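Local coordinates for protein poly-beta-1,6-N-acetyl-D-glucosamine N-deacetylase (Aggregatibacter actinomycetemcomitans, PDB 4U10) that probably hydrolyses carbon-nitrogen bonds, as a polysaccharide deacetylase removing N-acetyl groups from poly-beta-1,6-N-acetyl-D-glucosamine, and binds zinc through its deacetylase domain, at residues 92-103 and 138-149; 161-169 and 180-188. All coordinates share one frame; numbering follows the deposited sequence. Where two conformers were deposited one is given.

Interaction 1: 92-103 and 138-149; sequences NYPAVFAPVSSW and LVEIASHTDNLH. With ZN (zinc ion), chain C.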
loop_
_atom_site.group_PDB
_atom_site.type_symbol
_atom_site.label_atom_id
_atom_site.label_comp_id
_atom_site.label_asym_id
_atom_site.label_seq_id
_atom_site.Cartn_x
_atom_site.Cartn_y
_atom_site.Cartn_z
ATOM N N ASN A 92 -9.305 -1.260 17.882
ATOM C CA ASN A 92 -10.257 -1.803 16.926
ATOM C C ASN A 92 -10.388 -0.970 15.602
ATOM O O ASN A 92 -11.475 -0.631 15.110
ATOM C CB ASN A 92 -11.594 -2.078 17.618
ATOM C CG ASN A 92 -12.453 -3.024 16.821
ATOM O OD1 ASN A 92 -11.984 -4.045 16.300
ATOM N ND2 ASN A 92 -13.708 -2.672 16.692
ATOM N N TYR A 93 -9.217 -0.677 15.045
ATOM C CA TYR A 93 -9.065 -0.013 13.750
ATOM C C TYR A 93 -8.762 -0.969 12.644
ATOM O O TYR A 93 -7.767 -1.701 12.688
ATOM C CB TYR A 93 -7.929 1.008 13.813
ATOM C CG TYR A 93 -8.258 2.312 14.476
ATOM C CD1 TYR A 93 -9.548 2.622 14.951
ATOM C CD2 TYR A 93 -7.287 3.280 14.590
ATOM C CE1 TYR A 93 -9.807 3.863 15.545
ATOM C CE2 TYR A 93 -7.561 4.511 15.161
ATOM C CZ TYR A 93 -8.818 4.797 15.654
ATOM O OH TYR A 93 -9.037 6.056 16.194
ATOM N N PRO A 94 -9.640 -1.021 11.640
ATOM C CA PRO A 94 -9.272 -1.787 10.466
ATOM C C PRO A 94 -8.308 -0.996 9.574
ATOM O O PRO A 94 -8.138 0.246 9.729
ATOM C CB PRO A 94 -10.588 -1.974 9.737
ATOM C CG PRO A 94 -11.428 -0.838 10.151
ATOM C CD PRO A 94 -10.989 -0.455 11.531
ATOM N N ALA A 95 -7.753 -1.698 8.610
ATOM C CA ALA A 95 -6.744 -1.142 7.713
ATOM C C ALA A 95 -6.635 -2.011 6.438
ATOM O O ALA A 95 -7.094 -3.137 6.402
ATOM C CB ALA A 95 -5.427 -1.122 8.439
ATOM N N VAL A 96 -6.025 -1.417 5.419
ATOM C CA VAL A 96 -5.609 -2.032 4.201
ATOM C C VAL A 96 -4.091 -2.245 4.274
ATOM O O VAL A 96 -3.362 -1.344 4.663
ATOM C CB VAL A 96 -5.953 -1.131 3.006
ATOM C CG1 VAL A 96 -5.365 -1.721 1.739
ATOM C CG2 VAL A 96 -7.452 -0.988 2.872
ATOM N N PHE A 97 -3.635 -3.429 3.916
ATOM C CA PHE A 97 -2.206 -3.770 3.929
ATOM C C PHE A 97 -1.859 -4.207 2.488
ATOM O O PHE A 97 -2.569 -5.049 1.910
ATOM C CB PHE A 97 -2.003 -4.929 4.890
ATOM C CG PHE A 97 -0.586 -5.460 4.989
ATOM C CD1 PHE A 97 0.494 -4.619 5.133
ATOM C CD2 PHE A 97 -0.351 -6.848 5.042
ATOM C CE1 PHE A 97 1.775 -5.157 5.278
ATOM C CE2 PHE A 97 0.941 -7.367 5.251
ATOM C CZ PHE A 97 1.983 -6.514 5.316
ATOM N N ALA A 98 -0.770 -3.658 1.932
ATOM C CA ALA A 98 -0.346 -3.941 0.584
ATOM C C ALA A 98 1.096 -4.479 0.485
ATOM O O ALA A 98 2.084 -3.758 0.186
ATOM C CB ALA A 98 -0.554 -2.725 -0.281
ATOM N N PRO A 99 1.219 -5.796 0.738
ATOM C CA PRO A 99 2.539 -6.387 0.603
ATOM C C PRO A 99 2.952 -6.662 -0.859
ATOM O O PRO A 99 2.144 -7.051 -1.693
ATOM C CB PRO A 99 2.380 -7.683 1.418
ATOM C CG PRO A 99 0.946 -8.116 1.032
ATOM C CD PRO A 99 0.191 -6.790 1.071
ATOM N N VAL A 100 4.231 -6.462 -1.187
ATOM C CA VAL A 100 4.707 -6.885 -2.447
ATOM C C VAL A 100 4.718 -8.411 -2.484
ATOM O O VAL A 100 5.425 -9.038 -1.720
ATOM C CB VAL A 100 6.102 -6.343 -2.699
ATOM C CG1 VAL A 100 6.594 -6.838 -4.063
ATOM C CG2 VAL A 100 6.115 -4.799 -2.643
ATOM N N SER A 101 3.909 -9.040 -3.330
ATOM C CA SER A 101 3.764 -10.504 -3.275
ATOM C C SER A 101 4.980 -11.366 -3.623
ATOM O O SER A 101 5.132 -12.454 -3.060
ATOM C CB SER A 101 2.500 -10.929 -3.998
ATOM O OG SER A 101 2.360 -10.368 -5.298
ATOM N N SER A 102 5.876 -10.936 -4.541
ATOM C CA SER A 102 7.101 -11.763 -4.791
ATOM C C SER A 102 8.073 -11.743 -3.564
ATOM O O SER A 102 8.913 -12.650 -3.370
ATOM C CB SER A 102 7.826 -11.306 -6.053
ATOM O OG SER A 102 8.532 -10.122 -5.879
ATOM N N TRP A 103 8.021 -10.677 -2.765
ATOM C CA TRP A 103 8.814 -10.606 -1.540
ATOM C C TRP A 103 8.289 -11.684 -0.570
ATOM O O TRP A 103 9.045 -12.534 -0.094
ATOM C CB TRP A 103 8.801 -9.184 -0.929
ATOM C CG TRP A 103 9.432 -8.188 -1.760
ATOM C CD1 TRP A 103 10.185 -8.425 -2.928
ATOM C CD2 TRP A 103 9.445 -6.774 -1.557
ATOM N NE1 TRP A 103 10.625 -7.229 -3.424
ATOM C CE2 TRP A 103 10.181 -6.208 -2.611
ATOM C CE3 TRP A 103 8.864 -5.919 -0.593
ATOM C CZ2 TRP A 103 10.390 -4.847 -2.713
ATOM C CZ3 TRP A 103 9.065 -4.556 -0.705
ATOM C CH2 TRP A 103 9.830 -4.037 -1.729
ATOM N N LEU A 138 -9.863 -7.311 10.541
ATOM C CA LEU A 138 -9.379 -5.926 10.577
ATOM C C LEU A 138 -8.564 -5.478 9.348
ATOM O O LEU A 138 -8.490 -4.297 9.025
ATOM C CB LEU A 138 -8.555 -5.687 11.846
ATOM C CG LEU A 138 -9.363 -5.661 13.146
ATOM C CD1 LEU A 138 -8.394 -5.456 14.276
ATOM C CD2 LEU A 138 -10.414 -4.585 13.111
ATOM N N VAL A 139 -7.960 -6.403 8.666
ATOM C CA VAL A 139 -6.983 -6.082 7.640
ATOM C C VAL A 139 -7.411 -6.660 6.286
ATOM O O VAL A 139 -7.547 -7.883 6.130
ATOM C CB VAL A 139 -5.603 -6.620 8.019
ATOM C CG1 VAL A 139 -4.533 -6.203 6.966
ATOM C CG2 VAL A 139 -5.220 -6.223 9.459
ATOM N N GLU A 140 -7.605 -5.767 5.324
ATOM C CA GLU A 140 -7.871 -6.080 3.936
ATOM C C GLU A 140 -6.506 -6.191 3.209
ATOM O O GLU A 140 -5.657 -5.291 3.359
ATOM C CB GLU A 140 -8.655 -4.912 3.340
ATOM C CG GLU A 140 -8.795 -4.871 1.809
ATOM C CD GLU A 140 -10.114 -5.417 1.339
ATOM O OE1 GLU A 140 -11.051 -5.408 2.128
ATOM O OE2 GLU A 140 -10.211 -5.844 0.206
ATOM N N ILE A 141 -6.285 -7.307 2.500
ATOM C CA ILE A 141 -5.085 -7.495 1.649
ATOM C C ILE A 141 -5.215 -6.926 0.224
ATOM O O ILE A 141 -6.004 -7.364 -0.556
ATOM C CB ILE A 141 -4.637 -8.954 1.597
ATOM C CG1 ILE A 141 -4.668 -9.552 2.981
ATOM C CG2 ILE A 141 -3.199 -9.027 1.077
ATOM C CD1 ILE A 141 -3.889 -8.750 4.044
ATOM N N ALA A 142 -4.429 -5.901 -0.072
ATOM C CA ALA A 142 -4.350 -5.335 -1.401
ATOM C C ALA A 142 -3.065 -5.725 -2.075
ATOM O O ALA A 142 -2.088 -6.099 -1.430
ATOM C CB ALA A 142 -4.422 -3.852 -1.310
ATOM N N SER A 143 -3.034 -5.570 -3.385
ATOM C CA SER A 143 -1.793 -5.748 -4.123
ATOM C C SER A 143 -0.952 -4.504 -4.085
ATOM O O SER A 143 -1.487 -3.351 -4.027
ATOM C CB SER A 143 -2.123 -6.063 -5.577
ATOM O OG SER A 143 -0.982 -6.243 -6.356
ATOM N N HIS A 144 0.373 -4.727 -4.234
ATOM C CA HIS A 144 1.376 -3.676 -4.392
ATOM C C HIS A 144 2.376 -4.176 -5.442
ATOM O O HIS A 144 3.570 -3.843 -5.394
ATOM C CB HIS A 144 2.084 -3.475 -3.063
ATOM C CG HIS A 144 2.763 -2.147 -2.866
ATOM N ND1 HIS A 144 2.248 -0.937 -3.292
ATOM C CD2 HIS A 144 3.827 -1.840 -2.091
ATOM C CE1 HIS A 144 3.011 0.039 -2.858
ATOM N NE2 HIS A 144 3.965 -0.486 -2.107
ATOM N N THR A 145 1.829 -4.846 -6.459
ATOM C CA THR A 145 2.499 -5.517 -7.589
ATOM C C THR A 145 3.126 -6.794 -7.092
ATOM O O THR A 145 3.161 -7.007 -5.910
ATOM C CB THR A 145 3.548 -4.646 -8.363
ATOM O OG1 THR A 145 4.723 -4.549 -7.568
ATOM C CG2 THR A 145 2.990 -3.232 -8.582
ATOM N N ASP A 146 3.443 -7.703 -8.032
ATOM C CA ASP A 146 4.172 -8.881 -7.721
ATOM C C ASP A 146 5.675 -8.562 -7.548
ATOM O O ASP A 146 6.269 -8.757 -6.494
ATOM C CB ASP A 146 3.944 -10.003 -8.771
ATOM C CG ASP A 146 4.256 -11.389 -8.183
ATOM O OD1 ASP A 146 3.893 -11.640 -6.992
ATOM O OD2 ASP A 146 4.791 -12.223 -8.931
ATOM N N ASN A 147 6.271 -8.098 -8.603
ATOM C CA ASN A 147 7.685 -7.748 -8.620
ATOM C C ASN A 147 7.972 -6.468 -9.443
ATOM O O ASN A 147 8.900 -6.411 -10.232
ATOM C CB ASN A 147 8.487 -8.928 -9.136
ATOM C CG ASN A 147 9.972 -8.695 -9.044
ATOM O OD1 ASN A 147 10.403 -7.967 -8.219
ATOM N ND2 ASN A 147 10.718 -9.252 -9.930
ATOM N N LEU A 148 7.152 -5.427 -9.249
ATOM C CA LEU A 148 7.365 -4.116 -9.885
ATOM C C LEU A 148 7.533 -2.957 -8.874
ATOM O O LEU A 148 7.242 -1.769 -9.171
ATOM C CB LEU A 148 6.251 -3.863 -10.917
ATOM C CG LEU A 148 6.169 -4.789 -12.140
ATOM C CD1 LEU A 148 4.882 -4.559 -12.907
ATOM C CD2 LEU A 148 7.395 -4.726 -13.066
ATOM N N HIS A 149 8.077 -3.294 -7.700
ATOM C CA HIS A 149 8.366 -2.320 -6.677
ATOM C C HIS A 149 9.850 -2.063 -6.744
ATOM O O HIS A 149 10.573 -2.282 -5.765
ATOM C CB HIS A 149 8.036 -2.883 -5.333
ATOM C CG HIS A 149 7.826 -1.850 -4.285
ATOM N ND1 HIS A 149 8.833 -1.077 -3.771
ATOM C CD2 HIS A 149 6.694 -1.442 -3.669
ATOM C CE1 HIS A 149 8.342 -0.230 -2.897
ATOM N NE2 HIS A 149 7.051 -0.471 -2.774
HETATM ZN ZN ZN C . 5.734 0.458 -1.492
HETATM O O HOH W 1 1.187 -7.571 -4.116
HETATM O O HOH W 2 5.211 2.249 -1.704
#
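Val100 sets its CG2 methyl against two zinc-binding rings at once, 3.6 Å from His149 CD2 and 3.8 Å from His144 CD2. With CG1 anti to the backbone N (chi1 179°), the other methyl turns to the carbonyl oxygen of Asp146. Trp103 lays its six-membered ring near His149 at an oblique 54°, its CH2 atom over one face of the imidazole. Each histidine gives NE2 to the zinc ion at 2.1 Å; Asp75 and a water complete the site, and His144 ND1 is held by the carbonyl of Val207, which with the metal bond fixes the rotation of that ring. The loop around them is gripped by the start of helix 101-104: Ser101 OG donates to the anti lone pair of Asp146 OD1 (2.6 Å), while Ser102 N and OG both reach Asp146 O from the same face of its carbonyl plane. Behind the site, strands 95-99 and 139-141 run parallel, joined by bonds such as Phe97 N to Glu140 O (2.8 Å). Phe97 and Ile141 lie side by side on the sheet face turned to helix 79-91, with Ile141 CD1 at the phenyl edge. Metal ligands at or just beyond the C-terminal ends of parallel strands are characteristic of the polysaccharide deacetylase (NodB) fold.

Interaction 2: 161-169 and 180-188; sequences LPAVVAPEY and YKNRLVQDF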
loop_
_atom_site.group_PDB
_atom_site.type_symbol
_atom_site.label_atom_id
_atom_site.label_comp_id
_atom_site.label_asym_id
_atom_site.label_seq_id
_atom_site.Cartn_x
_atom_site.Cartn_y
_atom_site.Cartn_z
ATOM N N LEU A 161 13.581 4.744 -13.601
ATOM C CA LEU A 161 12.200 5.169 -13.234
ATOM C C LEU A 161 11.437 3.952 -12.670
ATOM O O LEU A 161 11.781 2.835 -12.992
ATOM C CB LEU A 161 11.454 5.690 -14.459
ATOM C CG LEU A 161 12.039 6.914 -15.144
ATOM C CD1 LEU A 161 11.194 7.302 -16.350
ATOM C CD2 LEU A 161 12.117 8.009 -14.081
ATOM N N PRO A 162 10.389 4.165 -11.818
ATOM C CA PRO A 162 9.611 3.043 -11.290
ATOM C C PRO A 162 9.118 2.202 -12.409
ATOM O O PRO A 162 8.535 2.715 -13.333
ATOM C CB PRO A 162 8.423 3.739 -10.560
ATOM C CG PRO A 162 8.925 5.050 -10.154
ATOM C CD PRO A 162 10.032 5.427 -11.143
ATOM N N ALA A 163 9.335 0.902 -12.312
ATOM C CA ALA A 163 8.991 -0.045 -13.328
ATOM C C ALA A 163 7.548 0.005 -13.828
ATOM O O ALA A 163 7.286 -0.331 -14.970
ATOM C CB ALA A 163 9.330 -1.486 -12.838
ATOM N N VAL A 164 6.606 0.369 -12.972
ATOM C CA VAL A 164 5.224 0.437 -13.355
ATOM C C VAL A 164 5.002 1.495 -14.448
ATOM O O VAL A 164 4.168 1.283 -15.314
ATOM C CB VAL A 164 4.325 0.732 -12.123
ATOM C CG1 VAL A 164 2.904 1.118 -12.529
ATOM C CG2 VAL A 164 4.227 -0.482 -11.250
ATOM N N VAL A 165 5.767 2.587 -14.430
ATOM C CA VAL A 165 5.362 3.777 -15.190
ATOM C C VAL A 165 6.260 4.133 -16.362
ATOM O O VAL A 165 6.049 5.204 -16.957
ATOM C CB VAL A 165 5.177 5.040 -14.313
ATOM C CG1 VAL A 165 4.044 4.832 -13.323
ATOM C CG2 VAL A 165 6.457 5.466 -13.600
ATOM N N ALA A 166 7.202 3.248 -16.720
ATOM C CA ALA A 166 8.202 3.535 -17.766
ATOM C C ALA A 166 8.505 2.292 -18.583
ATOM O O ALA A 166 8.851 1.289 -17.982
ATOM C CB ALA A 166 9.493 4.002 -17.090
ATOM N N PRO A 167 8.346 2.339 -19.943
ATOM C CA PRO A 167 8.944 1.293 -20.721
ATOM C C PRO A 167 10.446 1.208 -20.415
ATOM O O PRO A 167 11.121 2.219 -20.284
ATOM C CB PRO A 167 8.702 1.729 -22.167
ATOM C CG PRO A 167 7.600 2.758 -22.114
ATOM C CD PRO A 167 7.932 3.464 -20.817
ATOM N N GLU A 168 10.918 -0.013 -20.271
ATOM C CA GLU A 168 12.268 -0.347 -20.055
ATOM C C GLU A 168 13.162 -0.234 -21.301
ATOM O O GLU A 168 12.781 -0.607 -22.390
ATOM C CB GLU A 168 12.306 -1.772 -19.557
ATOM C CG GLU A 168 13.624 -2.109 -18.919
ATOM C CD GLU A 168 13.665 -3.508 -18.311
ATOM O OE1 GLU A 168 12.761 -4.379 -18.519
ATOM O OE2 GLU A 168 14.592 -3.689 -17.554
ATOM N N TYR A 169 14.358 0.262 -21.054
ATOM C CA TYR A 169 15.414 0.324 -22.000
ATOM C C TYR A 169 16.443 -0.723 -21.600
ATOM O O TYR A 169 17.066 -0.591 -20.581
ATOM C CB TYR A 169 16.059 1.704 -21.964
ATOM C CG TYR A 169 17.044 1.864 -23.076
ATOM C CD1 TYR A 169 16.628 2.305 -24.347
ATOM C CD2 TYR A 169 18.370 1.547 -22.891
ATOM C CE1 TYR A 169 17.528 2.421 -25.409
ATOM C CE2 TYR A 169 19.289 1.635 -23.947
ATOM C CZ TYR A 169 18.856 2.083 -25.196
ATOM O OH TYR A 169 19.767 2.227 -26.215
ATOM N N TYR A 180 5.556 -3.414 -22.960
ATOM C CA TYR A 180 5.404 -2.713 -21.710
ATOM C C TYR A 180 4.043 -3.052 -21.076
ATOM O O TYR A 180 3.939 -3.410 -19.883
ATOM C CB TYR A 180 5.591 -1.196 -21.990
ATOM C CG TYR A 180 5.154 -0.304 -20.882
ATOM C CD1 TYR A 180 5.453 -0.613 -19.538
ATOM C CD2 TYR A 180 4.410 0.862 -21.160
ATOM C CE1 TYR A 180 5.030 0.209 -18.542
ATOM C CE2 TYR A 180 3.985 1.686 -20.162
ATOM C CZ TYR A 180 4.255 1.352 -18.860
ATOM O OH TYR A 180 3.780 2.196 -17.869
ATOM N N LYS A 181 2.993 -3.008 -21.875
ATOM C CA LYS A 181 1.692 -3.337 -21.337
ATOM C C LYS A 181 1.614 -4.763 -20.836
ATOM O O LYS A 181 0.976 -5.042 -19.795
ATOM C CB LYS A 181 0.564 -3.088 -22.331
ATOM C CG LYS A 181 -0.779 -3.446 -21.692
ATOM C CD LYS A 181 -2.010 -2.984 -22.455
ATOM C CE LYS A 181 -3.274 -3.157 -21.626
ATOM N NZ LYS A 181 -3.205 -2.315 -20.391
ATOM N N ASN A 182 2.165 -5.699 -21.603
ATOM C CA ASN A 182 2.265 -7.106 -21.257
ATOM C C ASN A 182 2.965 -7.318 -19.902
ATOM O O ASN A 182 2.609 -8.160 -19.132
ATOM C CB ASN A 182 3.134 -7.830 -22.325
ATOM C CG ASN A 182 2.338 -8.329 -23.526
ATOM O OD1 ASN A 182 1.126 -8.105 -23.648
ATOM N ND2 ASN A 182 3.038 -9.041 -24.428
ATOM N N ARG A 183 4.066 -6.587 -19.717
ATOM C CA ARG A 183 4.862 -6.660 -18.497
ATOM C C ARG A 183 3.988 -6.289 -17.287
ATOM O O ARG A 183 4.000 -7.007 -16.326
ATOM C CB ARG A 183 6.124 -5.762 -18.552
ATOM C CG ARG A 183 6.945 -5.766 -17.265
ATOM C CD ARG A 183 8.406 -5.348 -17.471
ATOM N NE ARG A 183 8.502 -4.007 -18.066
ATOM C CZ ARG A 183 8.402 -2.843 -17.402
ATOM N NH1 ARG A 183 8.260 -2.797 -16.066
ATOM N NH2 ARG A 183 8.440 -1.710 -18.076
ATOM N N LEU A 184 3.185 -5.221 -17.382
ATOM C CA LEU A 184 2.260 -4.879 -16.306
ATOM C C LEU A 184 1.089 -5.855 -16.122
ATOM O O LEU A 184 0.756 -6.290 -14.987
ATOM C CB LEU A 184 1.701 -3.486 -16.529
ATOM C CG LEU A 184 2.627 -2.355 -16.887
ATOM C CD1 LEU A 184 1.843 -1.051 -16.829
ATOM C CD2 LEU A 184 3.864 -2.270 -16.042
ATOM N N VAL A 185 0.429 -6.235 -17.222
ATOM C CA VAL A 185 -0.672 -7.150 -17.128
ATOM C C VAL A 185 -0.230 -8.452 -16.453
ATOM O O VAL A 185 -0.899 -8.942 -15.571
ATOM C CB VAL A 185 -1.264 -7.478 -18.505
ATOM C CG1 VAL A 185 -2.342 -8.553 -18.359
ATOM C CG2 VAL A 185 -1.862 -6.203 -19.122
ATOM N N GLN A 186 0.888 -9.027 -16.844
ATOM C CA GLN A 186 1.237 -10.350 -16.277
ATOM C C GLN A 186 1.702 -10.247 -14.841
ATOM O O GLN A 186 1.404 -11.141 -14.051
ATOM C CB GLN A 186 2.260 -11.095 -17.136
ATOM C CG GLN A 186 1.814 -11.239 -18.616
ATOM C CD GLN A 186 0.357 -11.726 -18.783
ATOM O OE1 GLN A 186 -0.298 -11.466 -19.800
ATOM N NE2 GLN A 186 -0.156 -12.352 -17.784
ATOM N N ASP A 187 2.458 -9.177 -14.524
ATOM C CA ASP A 187 2.908 -8.995 -13.138
ATOM C C ASP A 187 1.698 -8.835 -12.213
ATOM O O ASP A 187 1.633 -9.497 -11.201
ATOM C CB ASP A 187 3.818 -7.785 -12.992
ATOM C CG ASP A 187 4.340 -7.636 -11.577
ATOM O OD1 ASP A 187 3.604 -6.986 -10.813
ATOM O OD2 ASP A 187 5.407 -8.221 -11.261
ATOM N N PHE A 188 0.767 -7.949 -12.566
ATOM C CA PHE A 188 -0.442 -7.764 -11.781
ATOM C C PHE A 188 -1.286 -8.994 -11.643
ATOM O O PHE A 188 -1.838 -9.262 -10.586
ATOM C CB PHE A 188 -1.301 -6.596 -12.295
ATOM C CG PHE A 188 -0.576 -5.282 -12.366
ATOM C CD1 PHE A 188 0.617 -5.085 -11.685
ATOM C CD2 PHE A 188 -1.142 -4.195 -13.039
ATOM C CE1 PHE A 188 1.278 -3.925 -11.732
ATOM C CE2 PHE A 188 -0.487 -2.993 -13.095
ATOM C CZ PHE A 188 0.737 -2.832 -12.410
#
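Arg183 and Tyr180, one helical turn apart on helix 177-199, grasp carbonyl oxygens of a type I beta turn, Pro162 to Val165, and of the loop that follows it in this polysaccharide deacetylase domain. The guanidinium spans two of them: NH1 donates to Ala163 O at 2.9 Å, from above that carbonyl plane, and NH2 donates to Ala166 O at 3.0 Å, with the oxygen close to the guanidinium plane. A bend at chi3 (58°) turns the guanidinium back to the loop. Tyr180 OH gives a third bond, 2.7 Å to Val164 O, which sits at the edge of the phenol ring. One face of the same ring is packed by the loop backbone, Pro167 N lying over its centre, and Pro167 CG adds an off-centre CH-pi contact. Leu184 packs alongside, both its methyl carbons 3.6 Å from Val164 O, and Val164 CG2 approaches the edge of Phe188.

Further out, Glu175 forms a salt bridge with Arg183 NH2 and also accepts from the backbone of Glu168, so a single carboxylate steadies both the arginine and the loop it binds. Asn214 ND2 is hydrogen-bonded to Tyr180 OH, and helix 215-222 packs against Val164, Leu184 and Phe188. Glu168 OE1 lies over one face of the guanidinium, 4.3 Å from Arg183 NE, too far out of its plane to be more than an electrostatic neighbour.

Overall arrangement
The two contacts illustrate how a metal-binding loop can be held by more than one element of the fold. Their centres are 19 Å apart, yet they meet directly at Asp187 on helix 177-199. Its carboxylate probably accepts two backbone hydrogen bonds from the loop of interaction 1, OD1 from Asp146 N at 2.9 Å and OD2 from Asn147 N at 2.8 Å, and it also packs on Thr145 and Leu148. The helix that holds 161-169 in interaction 2 therefore also grips the chain between the zinc ligands His144 and His149. Interaction 2 itself is peripheral: the side chain of Val164 lies about 7 Å from that of His149 and about 10 Å from a bound zinc ion.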